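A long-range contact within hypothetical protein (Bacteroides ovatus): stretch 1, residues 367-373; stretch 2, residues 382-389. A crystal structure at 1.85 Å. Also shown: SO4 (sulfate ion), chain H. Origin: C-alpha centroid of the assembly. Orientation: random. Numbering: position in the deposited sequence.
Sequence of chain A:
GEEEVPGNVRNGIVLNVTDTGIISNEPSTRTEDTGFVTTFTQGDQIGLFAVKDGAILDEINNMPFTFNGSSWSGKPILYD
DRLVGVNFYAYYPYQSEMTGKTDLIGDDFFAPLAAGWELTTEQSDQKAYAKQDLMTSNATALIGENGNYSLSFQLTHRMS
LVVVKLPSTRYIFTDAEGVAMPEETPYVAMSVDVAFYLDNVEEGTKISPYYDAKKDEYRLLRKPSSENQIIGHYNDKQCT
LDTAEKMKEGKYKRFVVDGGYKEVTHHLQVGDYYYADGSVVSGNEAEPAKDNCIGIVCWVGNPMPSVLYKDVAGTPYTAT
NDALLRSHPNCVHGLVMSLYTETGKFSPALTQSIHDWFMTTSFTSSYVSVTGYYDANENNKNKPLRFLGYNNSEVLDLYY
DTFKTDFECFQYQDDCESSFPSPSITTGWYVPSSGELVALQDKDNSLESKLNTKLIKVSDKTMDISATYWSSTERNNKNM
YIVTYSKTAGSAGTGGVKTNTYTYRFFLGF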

# COMPACT_ATOMS: atom_id res chain seq x y z
N TYR A 367 14.56 33.86 10.25
CA TYR A 367 13.31 33.44 10.92
C TYR A 367 12.16 34.32 10.45
O TYR A 367 12.39 35.37 9.87
CB TYR A 367 13.42 33.50 12.47
CG TYR A 367 14.53 32.67 13.06
CD1 TYR A 367 15.83 33.16 13.15
CD2 TYR A 367 14.28 31.40 13.57
CE1 TYR A 367 16.87 32.39 13.66
CE2 TYR A 367 15.32 30.61 14.09
CZ TYR A 367 16.61 31.12 14.14
OH TYR A 367 17.65 30.40 14.66
N VAL A 368 10.92 33.88 10.72
CA VAL A 368 9.71 34.63 10.45
C VAL A 368 9.25 35.17 11.82
O VAL A 368 9.33 34.45 12.81
CB VAL A 368 8.63 33.72 9.77
CG1 VAL A 368 7.33 34.49 9.53
CG2 VAL A 368 9.15 33.15 8.44
N SER A 369 8.74 36.40 11.87
CA SER A 369 8.23 36.95 13.13
C SER A 369 7.04 36.11 13.64
O SER A 369 6.29 35.53 12.84
CB SER A 369 7.80 38.40 12.96
OG SER A 369 7.17 38.82 14.16
N VAL A 370 6.88 36.05 14.97
CA VAL A 370 5.76 35.34 15.62
C VAL A 370 4.44 36.15 15.43
O VAL A 370 3.37 35.61 15.67
CB VAL A 370 6.02 35.05 17.13
CG1 VAL A 370 7.23 34.13 17.32
CG2 VAL A 370 6.17 36.36 17.93
N THR A 371 4.51 37.43 15.04
CA THR A 371 3.27 38.21 14.91
C THR A 371 2.33 37.67 13.83
O THR A 371 2.76 37.22 12.77
CB THR A 371 3.58 39.71 14.66
OG1 THR A 371 2.42 40.47 14.99
CG2 THR A 371 4.07 40.02 13.23
N GLY A 372 1.04 37.73 14.11
CA GLY A 372 0.05 37.44 13.09
C GLY A 372 -0.42 38.76 12.49
O GLY A 372 -1.00 38.79 11.40
N TYR A 373 -0.14 39.88 13.19
CA TYR A 373 -0.76 41.16 12.86
C TYR A 373 0.14 42.21 12.20
O TYR A 373 -0.38 42.98 11.37
CB TYR A 373 -1.36 41.76 14.16
CG TYR A 373 -2.40 42.83 13.93
CD1 TYR A 373 -3.75 42.51 13.79
CD2 TYR A 373 -2.05 44.17 13.86
CE1 TYR A 373 -4.72 43.49 13.59
CE2 TYR A 373 -3.00 45.17 13.64
CZ TYR A 373 -4.34 44.82 13.50
OH TYR A 373 -5.26 45.82 13.30
N ASN A 382 -3.88 36.97 6.06
CA ASN A 382 -3.10 35.81 5.59
C ASN A 382 -2.12 35.24 6.62
O ASN A 382 -2.02 34.02 6.77
CB ASN A 382 -2.32 36.18 4.33
CG ASN A 382 -3.24 36.43 3.16
OD1 ASN A 382 -4.15 35.65 2.88
ND2 ASN A 382 -3.05 37.56 2.50
N LYS A 383 -1.35 36.11 7.28
CA LYS A 383 -0.32 35.66 8.24
C LYS A 383 -0.90 34.70 9.34
O LYS A 383 -0.28 33.64 9.55
CB LYS A 383 0.42 36.85 8.87
CG LYS A 383 1.57 36.43 9.82
CD LYS A 383 2.79 35.85 9.11
CE LYS A 383 3.86 35.37 10.08
NZ LYS A 383 4.49 36.49 10.85
N PRO A 384 -2.07 34.95 9.98
CA PRO A 384 -2.57 33.99 11.00
C PRO A 384 -3.05 32.65 10.45
O PRO A 384 -3.35 31.76 11.24
CB PRO A 384 -3.75 34.73 11.64
CG PRO A 384 -3.53 36.19 11.30
CD PRO A 384 -2.94 36.15 9.93
N LEU A 385 -3.09 32.49 9.12
CA LEU A 385 -3.52 31.20 8.55
C LEU A 385 -2.34 30.29 8.15
O LEU A 385 -2.55 29.12 7.82
CB LEU A 385 -4.43 31.43 7.33
CG LEU A 385 -5.80 32.12 7.63
CD1 LEU A 385 -6.63 32.28 6.36
CD2 LEU A 385 -6.61 31.35 8.68
N ARG A 386 -1.10 30.78 8.26
CA ARG A 386 0.09 29.99 7.88
C ARG A 386 0.55 29.02 8.98
O ARG A 386 0.47 29.35 10.16
CB ARG A 386 1.28 30.91 7.53
CG ARG A 386 0.97 32.04 6.53
CD ARG A 386 0.44 31.50 5.21
NE ARG A 386 0.30 32.56 4.21
CZ ARG A 386 -0.40 32.43 3.09
NH1 ARG A 386 -1.08 31.32 2.85
NH2 ARG A 386 -0.45 33.44 2.23
N PHE A 387 1.09 27.87 8.57
CA PHE A 387 1.65 26.87 9.50
C PHE A 387 3.03 27.31 9.90
O PHE A 387 3.96 27.15 9.10
CB PHE A 387 1.73 25.49 8.82
CG PHE A 387 0.47 24.69 8.65
CD1 PHE A 387 -0.77 25.29 8.78
CD2 PHE A 387 0.54 23.33 8.39
CE1 PHE A 387 -1.94 24.54 8.64
CE2 PHE A 387 -0.64 22.58 8.24
CZ PHE A 387 -1.86 23.19 8.38
N LEU A 388 3.19 27.88 11.10
CA LEU A 388 4.48 28.44 11.54
C LEU A 388 4.81 28.16 12.99
O LEU A 388 5.70 28.82 13.53
CB LEU A 388 4.46 29.99 11.32
CG LEU A 388 4.50 30.43 9.84
CD1 LEU A 388 4.12 31.89 9.70
CD2 LEU A 388 5.89 30.16 9.23
N GLY A 389 4.12 27.21 13.62
CA GLY A 389 4.35 26.91 15.03
C GLY A 389 5.78 26.53 15.36
O GLY A 389 6.32 26.99 16.37
S SO4 H . -2.51 32.46 -0.60
O1 SO4 H . -3.91 32.86 -0.49
O2 SO4 H . -2.20 32.03 -1.97
O3 SO4 H . -1.66 33.61 -0.24
O4 SO4 H . -2.27 31.34 0.32

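Neither stretch contributes a strand to this contact, so no ladder of backbone hydrogen bonds joins them. Stretch 1 runs through residues 367-373 without regular helix or strand. After Asn382, stretch 2 forms a short 3-10 segment, 383-385, fastened by backbone hydrogen bonds from Leu385 N to Asn382 O (3.0 Å) and from Arg386 N to Lys383 O (3.2 Å); near its end Leu388 takes the N-cap position, and Gly389 begins the helix. The two backbones come nearest at Gly372 and Pro384, whose CA atoms lie 4.8 Å apart.

Stretch 1 also braces itself. The amide Thr371 N donates to Ser369 OG over 3.1 Å, nearly in line, and Tyr373 N donates to Thr371 OG1 over 3.2 Å. Short hydroxyl side chains suit these positions because they can accept from an amide two residues further along, tying down a segment that has no regular backbone pattern.

The contact is organised around Lys383, which loses more surface to the other stretch than any other residue here. Its CA-to-CB bond points toward stretch 1, and the side chain, with chi angles t, p, t and m, carries the ammonium group to the carbonyl oxygens of the loop. Lys383 NZ donates to Ser369 O at 2.8 Å and to Thr371 O at 2.7 Å, and it has a further hydrogen bond to a residue just beyond the stretches. A lysine fits this place well: its long chain spans the gap, and its buried charge is met by several acceptors. The carbonyls in turn gain a donor from the side chain.

The methylene part of the lysine serves as apolar surface. Val368, also pointing toward the partner, sets CG1 3.6 Å from Lys383 CE, and the same CG1 lies 4.1 Å from Leu388 CD1. The branched aliphatic side chains of Val368 and Leu388 thus make an apolar contact beside the lysine's polar end.

At the closest backbone approach, Gly372 O lies 3.5 Å from Lys383 CB and 3.6 Å from Pro384 CD. Glycine suits this crowded spot, since an ideally placed CB would fall only 3.4 Å from Pro384 CG. Proline packs a compact ring here; its nitrogen carries no hydrogen to donate, and the two backbone bonds of this turn are given by Leu385 N and Arg386 N, so none is lost.

Arg386 stays out of reach of stretch 1 and instead binds the sulfate, probably from the crystallisation liquor, through NH1 to O4 and NH2 to O3, both at 2.8 Å.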